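Local structure of mandalate racemase/muconate lactonizing enzyme (Unidentified, 4E4U) at residues M372-V375 with K376-T379; G340-H343 with A344-K348; A100-D103 with I104-K107; D55-F58 with E59-L63. The protein belongs to the mandelate racemase/muconate lactonizing enzyme family of the enolase superfamily and probably abstracts a proton alpha to a carboxylate, its substrate being unknown. All coordinates share one frame; numbering follows the deposited sequence.

Contact 1 of 4, residues M372-V375 with K376-T379; sequences MDVV and KRHT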
loop_
_atom_site.group_PDB
_atom_site.type_symbol
_atom_site.label_atom_id
_atom_site.label_comp_id
_atom_site.label_asym_id
_atom_site.label_seq_id
_atom_site.Cartn_x
_atom_site.Cartn_y
_atom_site.Cartn_z
ATOM N N MET A 372 13.106 54.275 9.971
ATOM C CA MET A 372 13.470 54.129 11.377
ATOM C C MET A 372 12.829 55.168 12.289
ATOM O O MET A 372 12.637 54.913 13.476
ATOM C CB MET A 372 14.989 54.106 11.558
ATOM C CG MET A 372 15.647 52.889 10.925
ATOM S SD MET A 372 14.820 51.328 11.317
ATOM C CE MET A 372 15.091 51.229 13.083
ATOM N N ASP A 373 12.488 56.332 11.751
ATOM C CA ASP A 373 11.797 57.319 12.565
ATOM C C ASP A 373 10.397 56.818 12.933
ATOM O O ASP A 373 9.953 56.967 14.071
ATOM C CB ASP A 373 11.746 58.666 11.850
ATOM C CG ASP A 373 13.124 59.276 11.659
ATOM O OD1 ASP A 373 13.960 59.178 12.585
ATOM O OD2 ASP A 373 13.373 59.853 10.585
ATOM N N VAL A 374 9.717 56.193 11.977
ATOM C CA VAL A 374 8.408 55.604 12.242
ATOM C C VAL A 374 8.534 54.415 13.192
ATOM O O VAL A 374 7.764 54.291 14.149
ATOM C CB VAL A 374 7.703 55.186 10.934
ATOM C CG1 VAL A 374 6.400 54.448 11.230
ATOM C CG2 VAL A 374 7.454 56.411 10.056
ATOM N N VAL A 375 9.512 53.548 12.935
ATOM C CA VAL A 375 9.779 52.411 13.812
ATOM C C VAL A 375 9.980 52.862 15.260
ATOM O O VAL A 375 9.371 52.303 16.176
ATOM C CB VAL A 375 11.003 51.604 13.332
ATOM C CG1 VAL A 375 11.430 50.585 14.381
ATOM C CG2 VAL A 375 10.692 50.911 12.016
ATOM N N LYS A 376 10.814 53.877 15.464
ATOM C CA LYS A 376 11.092 54.356 16.817
ATOM C C LYS A 376 9.836 54.859 17.533
ATOM O O LYS A 376 9.680 54.655 18.737
ATOM C CB LYS A 376 12.167 55.446 16.807
ATOM C CG LYS A 376 13.546 54.952 16.387
ATOM C CD LYS A 376 14.539 56.102 16.275
ATOM C CE LYS A 376 15.738 55.707 15.422
ATOM N NZ LYS A 376 16.917 56.580 15.683
ATOM N N ARG A 377 8.938 55.499 16.789
ATOM C CA ARG A 377 7.710 56.031 17.373
ATOM C C ARG A 377 6.706 54.935 17.735
ATOM O O ARG A 377 5.770 55.179 18.497
ATOM C CB ARG A 377 7.050 57.049 16.434
ATOM C CG ARG A 377 7.872 58.304 16.174
ATOM C CD ARG A 377 7.003 59.449 15.661
ATOM N NE ARG A 377 6.237 59.082 14.471
ATOM C CZ ARG A 377 6.711 59.150 13.229
ATOM N NH1 ARG A 377 7.954 59.556 13.014
ATOM N NH2 ARG A 377 5.949 58.803 12.201
ATOM N N HIS A 378 6.896 53.732 17.194
ATOM C CA HIS A 378 5.958 52.639 17.439
ATOM C C HIS A 378 6.603 51.471 18.179
ATOM O O HIS A 378 6.139 50.334 18.102
ATOM C CB HIS A 378 5.299 52.197 16.126
ATOM C CG HIS A 378 4.458 53.264 15.502
ATOM N ND1 HIS A 378 3.104 53.385 15.740
ATOM C CD2 HIS A 378 4.786 54.293 14.680
ATOM C CE1 HIS A 378 2.635 54.427 15.077
ATOM N NE2 HIS A 378 3.631 54.997 14.432
ATOM N N THR A 379 7.675 51.777 18.901
ATOM C CA THR A 379 8.300 50.838 19.818
ATOM C C THR A 379 8.384 51.552 21.165
ATOM O O THR A 379 8.590 52.764 21.207
ATOM C CB THR A 379 9.714 50.429 19.343
ATOM O OG1 THR A 379 10.538 51.590 19.225
ATOM C CG2 THR A 379 9.653 49.734 17.993
HETATM O O HOH W 1 16.237 57.389 12.607
#

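Contact 2 of 4, residues G340-H343 with A344-K348; sequences GGFH and AEVVK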
loop_
_atom_site.group_PDB
_atom_site.type_symbol
_atom_site.label_atom_id
_atom_site.label_comp_id
_atom_site.label_asym_id
_atom_site.label_seq_id
_atom_site.Cartn_x
_atom_site.Cartn_y
_atom_site.Cartn_z
ATOM N N GLY A 340 -1.540 49.564 1.977
ATOM C CA GLY A 340 -1.506 50.939 2.445
ATOM C C GLY A 340 -1.405 50.975 3.959
ATOM O O GLY A 340 -0.891 50.041 4.582
ATOM N N GLY A 341 -1.893 52.056 4.555
ATOM C CA GLY A 341 -1.919 52.171 6.001
ATOM C C GLY A 341 -0.551 52.020 6.636
ATOM O O GLY A 341 0.447 52.510 6.106
ATOM N N PHE A 342 -0.499 51.317 7.762
ATOM C CA PHE A 342 0.744 51.193 8.503
ATOM C C PHE A 342 1.797 50.382 7.737
ATOM O O PHE A 342 2.991 50.603 7.914
ATOM C CB PHE A 342 0.484 50.616 9.900
ATOM C CG PHE A 342 1.654 50.735 10.836
ATOM C CD1 PHE A 342 2.125 51.980 11.234
ATOM C CD2 PHE A 342 2.273 49.598 11.332
ATOM C CE1 PHE A 342 3.200 52.085 12.096
ATOM C CE2 PHE A 342 3.348 49.697 12.198
ATOM C CZ PHE A 342 3.811 50.943 12.580
ATOM N N HIS A 343 1.363 49.468 6.869
ATOM C CA HIS A 343 2.300 48.725 6.022
ATOM C C HIS A 343 3.106 49.638 5.107
ATOM O O HIS A 343 4.245 49.325 4.752
ATOM C CB HIS A 343 1.576 47.682 5.169
ATOM C CG HIS A 343 1.248 46.425 5.912
ATOM N ND1 HIS A 343 0.075 46.265 6.609
ATOM C CD2 HIS A 343 1.952 45.282 6.071
ATOM C CE1 HIS A 343 0.067 45.069 7.176
ATOM N NE2 HIS A 343 1.190 44.451 6.865
ATOM N N ALA A 344 2.512 50.755 4.703
ATOM C CA ALA A 344 3.213 51.717 3.870
ATOM C C ALA A 344 4.008 52.679 4.746
ATOM O O ALA A 344 5.120 53.076 4.396
ATOM C CB ALA A 344 2.229 52.481 3.001
ATOM N N GLU A 345 3.445 53.051 5.889
ATOM C CA GLU A 345 4.064 54.064 6.738
ATOM C C GLU A 345 5.413 53.618 7.305
ATOM O O GLU A 345 6.332 54.422 7.466
ATOM C CB GLU A 345 3.125 54.442 7.884
ATOM C CG GLU A 345 3.554 55.706 8.611
ATOM C CD GLU A 345 2.671 56.035 9.795
ATOM O OE1 GLU A 345 1.723 55.265 10.066
ATOM O OE2 GLU A 345 2.928 57.064 10.455
ATOM N N VAL A 346 5.533 52.331 7.605
ATOM C CA VAL A 346 6.711 51.836 8.305
ATOM C C VAL A 346 7.925 51.607 7.386
ATOM O O VAL A 346 9.024 51.315 7.862
ATOM C CB VAL A 346 6.373 50.572 9.130
ATOM C CG1 VAL A 346 6.336 49.335 8.247
ATOM C CG2 VAL A 346 7.341 50.409 10.292
ATOM N N VAL A 347 7.737 51.765 6.076
ATOM C CA VAL A 347 8.849 51.594 5.134
ATOM C C VAL A 347 9.099 52.855 4.307
ATOM O O VAL A 347 8.225 53.719 4.197
ATOM C CB VAL A 347 8.653 50.385 4.190
ATOM C CG1 VAL A 347 8.736 49.072 4.967
ATOM C CG2 VAL A 347 7.342 50.509 3.419
ATOM N N LYS A 348 10.295 52.953 3.730
ATOM C CA LYS A 348 10.679 54.117 2.931
ATOM C C LYS A 348 9.962 54.133 1.583
ATOM O O LYS A 348 9.522 55.182 1.115
ATOM C CB LYS A 348 12.193 54.141 2.717
ATOM C CG LYS A 348 13.013 54.202 4.004
ATOM C CD LYS A 348 12.886 55.546 4.701
ATOM C CE LYS A 348 13.655 56.636 3.960
ATOM N NZ LYS A 348 13.537 57.974 4.618
#

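Contact 3 of 4, residues A100-D103 with I104-K107; sequences ACWD and IIGK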
loop_
_atom_site.group_PDB
_atom_site.type_symbol
_atom_site.label_atom_id
_atom_site.label_comp_id
_atom_site.label_asym_id
_atom_site.label_seq_id
_atom_site.Cartn_x
_atom_site.Cartn_y
_atom_site.Cartn_z
ATOM N N ALA A 100 17.451 38.635 5.729
ATOM C CA ALA A 100 18.300 39.821 5.862
ATOM C C ALA A 100 19.649 39.575 5.188
ATOM O O ALA A 100 20.204 40.469 4.556
ATOM C CB ALA A 100 18.482 40.204 7.319
ATOM N N CYS A 101 20.164 38.354 5.304
ATOM C CA CYS A 101 21.371 37.981 4.566
ATOM C C CYS A 101 21.150 38.078 3.057
ATOM O O CYS A 101 22.004 38.602 2.348
ATOM C CB CYS A 101 21.862 36.578 4.953
ATOM S SG CYS A 101 22.567 36.488 6.614
ATOM N N TRP A 102 20.012 37.591 2.563
ATOM C CA TRP A 102 19.708 37.726 1.135
ATOM C C TRP A 102 19.615 39.187 0.696
ATOM O O TRP A 102 20.047 39.538 -0.402
ATOM C CB TRP A 102 18.436 36.963 0.748
ATOM C CG TRP A 102 18.688 35.495 0.524
ATOM C CD1 TRP A 102 18.355 34.469 1.356
ATOM C CD2 TRP A 102 19.363 34.910 -0.593
ATOM N NE1 TRP A 102 18.761 33.269 0.815
ATOM C CE2 TRP A 102 19.389 33.510 -0.387
ATOM C CE3 TRP A 102 19.939 35.415 -1.766
ATOM C CZ2 TRP A 102 19.965 32.626 -1.299
ATOM C CZ3 TRP A 102 20.515 34.540 -2.669
ATOM C CH2 TRP A 102 20.523 33.161 -2.431
ATOM N N ASP A 103 19.037 40.030 1.546
ATOM C CA ASP A 103 18.972 41.463 1.279
ATOM C C ASP A 103 20.393 41.986 1.024
ATOM O O ASP A 103 20.636 42.710 0.051
ATOM C CB ASP A 103 18.326 42.167 2.480
ATOM C CG ASP A 103 17.816 43.561 2.158
ATOM O OD1 ASP A 103 17.553 43.883 0.975
ATOM O OD2 ASP A 103 17.661 44.350 3.115
ATOM N N ILE A 104 21.327 41.606 1.893
ATOM C CA ILE A 104 22.739 41.962 1.740
ATOM C C ILE A 104 23.393 41.354 0.490
ATOM O O ILE A 104 24.101 42.045 -0.242
ATOM C CB ILE A 104 23.522 41.592 3.022
ATOM C CG1 ILE A 104 23.132 42.548 4.148
ATOM C CG2 ILE A 104 25.028 41.613 2.784
ATOM C CD1 ILE A 104 23.459 42.023 5.517
ATOM N N ILE A 105 23.134 40.074 0.234
ATOM C CA ILE A 105 23.660 39.410 -0.956
ATOM C C ILE A 105 23.225 40.164 -2.221
ATOM O O ILE A 105 24.046 40.448 -3.100
ATOM C CB ILE A 105 23.188 37.928 -1.031
ATOM C CG1 ILE A 105 23.751 37.102 0.133
ATOM C CG2 ILE A 105 23.567 37.296 -2.366
ATOM C CD1 ILE A 105 23.150 35.698 0.215
ATOM N N GLY A 106 21.939 40.501 -2.298
ATOM C CA GLY A 106 21.412 41.224 -3.444
ATOM C C GLY A 106 22.004 42.619 -3.572
ATOM O O GLY A 106 22.345 43.071 -4.673
ATOM N N LYS A 107 22.144 43.315 -2.449
ATOM C CA LYS A 107 22.734 44.649 -2.498
ATOM C C LYS A 107 24.184 44.587 -2.969
ATOM O O LYS A 107 24.623 45.424 -3.760
ATOM C CB LYS A 107 22.636 45.338 -1.140
ATOM C CG LYS A 107 21.223 45.798 -0.792
ATOM C CD LYS A 107 21.197 46.526 0.545
ATOM C CE LYS A 107 19.769 46.786 0.986
ATOM N NZ LYS A 107 19.729 47.523 2.281
HETATM O O HOH W 2 17.125 46.970 3.226
#

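Contact 4 of 4, residues D55-F58 with E59-L63; sequences DDVF and ERHLL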
loop_
_atom_site.group_PDB
_atom_site.type_symbol
_atom_site.label_atom_id
_atom_site.label_comp_id
_atom_site.label_asym_id
_atom_site.label_seq_id
_atom_site.Cartn_x
_atom_site.Cartn_y
_atom_site.Cartn_z
ATOM N N ASP A 55 18.828 37.450 20.073
ATOM C CA ASP A 55 20.223 37.716 20.422
ATOM C C ASP A 55 21.009 36.404 20.518
ATOM O O ASP A 55 22.137 36.304 20.031
ATOM C CB ASP A 55 20.321 38.463 21.758
ATOM C CG ASP A 55 20.034 39.945 21.632
ATOM O OD1 ASP A 55 19.993 40.465 20.499
ATOM O OD2 ASP A 55 19.863 40.591 22.687
ATOM N N ASP A 56 20.405 35.400 21.142
ATOM C CA ASP A 56 21.076 34.126 21.345
ATOM C C ASP A 56 21.387 33.429 20.022
ATOM O O ASP A 56 22.508 32.965 19.801
ATOM C CB ASP A 56 20.217 33.226 22.231
ATOM C CG ASP A 56 20.944 31.973 22.666
ATOM O OD1 ASP A 56 21.803 32.079 23.569
ATOM O OD2 ASP A 56 20.658 30.888 22.116
ATOM N N VAL A 57 20.398 33.364 19.137
ATOM C CA VAL A 57 20.582 32.705 17.849
ATOM C C VAL A 57 21.641 33.440 17.030
ATOM O O VAL A 57 22.516 32.827 16.424
ATOM C CB VAL A 57 19.260 32.652 17.063
ATOM C CG1 VAL A 57 19.471 32.029 15.683
ATOM C CG2 VAL A 57 18.204 31.870 17.851
ATOM N N PHE A 58 21.548 34.763 17.013
ATOM C CA PHE A 58 22.497 35.571 16.264
ATOM C C PHE A 58 23.929 35.356 16.749
ATOM O O PHE A 58 24.841 35.100 15.954
ATOM C CB PHE A 58 22.133 37.050 16.363
ATOM C CG PHE A 58 23.152 37.952 15.745
ATOM C CD1 PHE A 58 23.243 38.057 14.364
ATOM C CD2 PHE A 58 24.029 38.680 16.533
ATOM C CE1 PHE A 58 24.193 38.873 13.778
ATOM C CE2 PHE A 58 24.984 39.505 15.952
ATOM C CZ PHE A 58 25.062 39.604 14.574
ATOM N N GLU A 59 24.127 35.441 18.057
ATOM C CA GLU A 59 25.464 35.293 18.618
ATOM C C GLU A 59 26.068 33.923 18.308
ATOM O O GLU A 59 27.236 33.833 17.926
ATOM C CB GLU A 59 25.435 35.532 20.129
ATOM C CG GLU A 59 25.168 36.975 20.510
ATOM C CD GLU A 59 24.777 37.134 21.968
ATOM O OE1 GLU A 59 24.736 36.115 22.692
ATOM O OE2 GLU A 59 24.497 38.278 22.382
ATOM N N ARG A 60 25.275 32.865 18.454
ATOM C CA ARG A 60 25.793 31.512 18.279
ATOM C C ARG A 60 25.996 31.133 16.827
ATOM O O ARG A 60 26.945 30.420 16.507
ATOM C CB ARG A 60 24.872 30.474 18.939
ATOM C CG ARG A 60 24.785 30.605 20.433
ATOM C CD ARG A 60 23.830 29.581 21.028
ATOM N NE ARG A 60 23.507 29.996 22.383
ATOM C CZ ARG A 60 24.301 29.805 23.428
ATOM N NH1 ARG A 60 25.454 29.156 23.285
ATOM N NH2 ARG A 60 23.935 30.251 24.620
ATOM N N HIS A 61 25.108 31.592 15.947
ATOM C CA HIS A 61 25.012 30.988 14.621
ATOM C C HIS A 61 25.247 31.927 13.439
ATOM O O HIS A 61 25.308 31.456 12.310
ATOM C CB HIS A 61 23.661 30.269 14.454
ATOM C CG HIS A 61 23.377 29.271 15.529
ATOM N ND1 HIS A 61 24.182 28.181 15.783
ATOM C CD2 HIS A 61 22.353 29.198 16.428
ATOM C CE1 HIS A 61 23.684 27.487 16.780
ATOM N NE2 HIS A 61 22.576 28.073 17.194
ATOM N N LEU A 62 25.381 33.235 13.673
ATOM C CA LEU A 62 25.534 34.167 12.547
ATOM C C LEU A 62 26.617 35.229 12.737
ATOM O O LEU A 62 27.270 35.621 11.772
ATOM C CB LEU A 62 24.203 34.844 12.191
ATOM C CG LEU A 62 24.204 35.727 10.934
ATOM C CD1 LEU A 62 24.730 34.963 9.710
ATOM C CD2 LEU A 62 22.816 36.279 10.667
ATOM N N LEU A 63 26.797 35.708 13.964
ATOM C CA LEU A 63 27.809 36.725 14.229
ATOM C C LEU A 63 29.165 36.321 13.648
ATOM O O LEU A 63 29.633 35.200 13.867
ATOM C CB LEU A 63 27.931 36.989 15.729
ATOM C CG LEU A 63 29.046 37.954 16.153
ATOM C CD1 LEU A 63 28.825 39.361 15.587
ATOM C CD2 LEU A 63 29.181 38.007 17.667
HETATM O O HOH W 3 24.688 33.424 22.969
#

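Contact 1 of 4, residues M372-V375 with K376-T379
Val375 O accepts His378 N at 3.0 Å, from well above the carbonyl plane, as the short helix 372-377 runs out; Thr379 packs its CG2 methyl against the same oxygen, and any bond from its OG1 is weak. A second, weak bond ties His378 N to Val374 O, so this amide is shared between two carbonyls while the chain leaves the helix. One turn earlier the spacing is regular, with Lys376 N bonded to Met372 O at 2.9 Å. The His378 ring turns an edge to Val374 O: CD2 lies 3.0 Å from that oxygen, near the ring plane, and CD2 also meets Val374 CG1 at 3.8 Å. Arg377 bends at its third torsion (chi3 -55°), which folds the guanidinium back along the helix so that one face lies over Val374 CA and NH2 comes 3.5 Å from Val374 CG2. Lys376, by contrast, runs out extended, and a water donates to Asp373 OD1 and accepts a weak bond from NZ. Val374 packs against helix 341-345 through Phe342 and Glu345, whereas Val375 and Met372 rest on His9 of strand 3-12, placing this helix between the two.

Contact 2 of 4, residues G340-H343 with A344-K348
Gly341 O takes the amides of both Ala344 and Glu345, each at 3.1 Å: the bond from Glu345 N lies in the carbonyl plane, that from Ala344 N well above it, so this turn mixes i+3 and i+4 spacing. Val346 N then bonds to Phe342 O, also at 3.1 Å, continuing the i+4 pattern. Among the side chains, Phe342 carries the contact. With CG opposite the backbone N (chi1 -167°), its ring swings along the helix toward the residues that follow. Glu345 OE1 comes up to the ring's edge, near its plane, 3.5 Å from CD1, where the partly positive ring hydrogens would suit a carboxylate oxygen; the carboxylate itself stands almost upright to the ring, the two planes 85° apart. Over one face of the same ring sits Val346 CB, offset toward the rim, and Val346 CG2 lies 4.2 Å from CZ. His343 leaves from another side of the turn, and its NE2 is hydrogen-bonded to Asn312 O. Val347 CG2 packs 3.6 Å from His343 O as the chain straightens. Phe342 and His343 both meet Trp23 of the N-terminal part of the chain. This is a short helical segment that follows strand 333-335 in the TIM-barrel-type C-terminal domain expected of the enolase superfamily.

Contact 3 of 4, residues A100-D103 with I104-K107
Trp102 and Ile105 meet on a regular alpha-helical stretch, part of the long helix 88-109 in the N-terminal domain of this enolase-superfamily fold. Ile105 holds CG1 alongside its own backbone N (chi1 -64°) and continues extended to CD1, which brings that methyl over one face of the indole. It makes a CH-pi contact 4.0 Å from the centroid of the six-membered ring, 20° off the normal, and CG2 touches CE3 and CZ3 near the ring's rim. Leu116 of a second subunit packs on both side chains, so the pair belongs to a subunit interface. On another flank, Asp103 points its carboxylate along the helix (chi1 -162°) toward Lys107, whose extended chain crosses it at a slant, CE 3.7 Å from Asp103 OD1. Asp103 OD2 and Lys107 NZ form only a long salt bridge, 3.9 Å. Both groups have firmer partners, Asp103 with the amides of Leu366 and Val37 and Lys107 with Glu35 O, so the carboxylate ties the helix to other parts of the fold. One water beside the pair bridges it, donating to Asp103 OD2 at 2.7 Å and accepting from Lys107 NZ at 2.8 Å.

Contact 4 of 4, residues D55-F58 with E59-L63
Arg60 reaches back one turn to Asp56, and its chain can be followed outward. CB lies 3.5 Å from Asp56 O, the same oxygen that accepts Arg60 N; CG stays beside it, and CD, carried on by an extended chain, comes to 3.6 Å from Asp56 OD2. At NE the charged group begins: NE bonds to OD2 at 3.0 Å close to the guanidinium plane, and more weakly to OD1, while NH2 takes the syn lone pair of OD1 at 3.0 Å. The grip is a side-on salt bridge, with the two planes 53° apart. NH1 turns to Glu384 O of a third subunit, and Asp56 OD2 accepts Gly46 N of that same subunit, so the ion pair is built into an interface. A water links OD1 to Glu59 OE1. At the helix end Phe58 O takes two amides from opposite faces of its plane, Leu62 N and Leu63 N, the latter at 2.9 Å. The Phe58 ring has Leu63 CB over one face in a CH-pi contact 4.3 Å from the centroid. Phe58 also packs on strands 3-12 and 22-30, whereas Val57 faces helix 88-109 and His61 helix 70-79.

In the fold
Along the chain the order is contact 4, contact 3, contact 2, contact 1. Contacts 4 and 3 lie on helices 47-61 and 88-109 of the N-terminal domain, centres about 18 Å apart, and touch where Cys101 packs against Leu62. Contacts 2 and 1 come from the later part of the chain, on helices 341-345 and 372-377, with centres about 12 Å apart and direct packing, including His378 on Phe342. The two pairs do not touch; centres of contacts 2 and 3 are about 21 Å apart and of contacts 2 and 4 about 29 Å. Strand 3-12 receives side chains from contacts 4 and 1. Contacts 3 and 4 also reach different neighbouring subunits, so the N-terminal helices serve both domain packing and the eight-chain assembly.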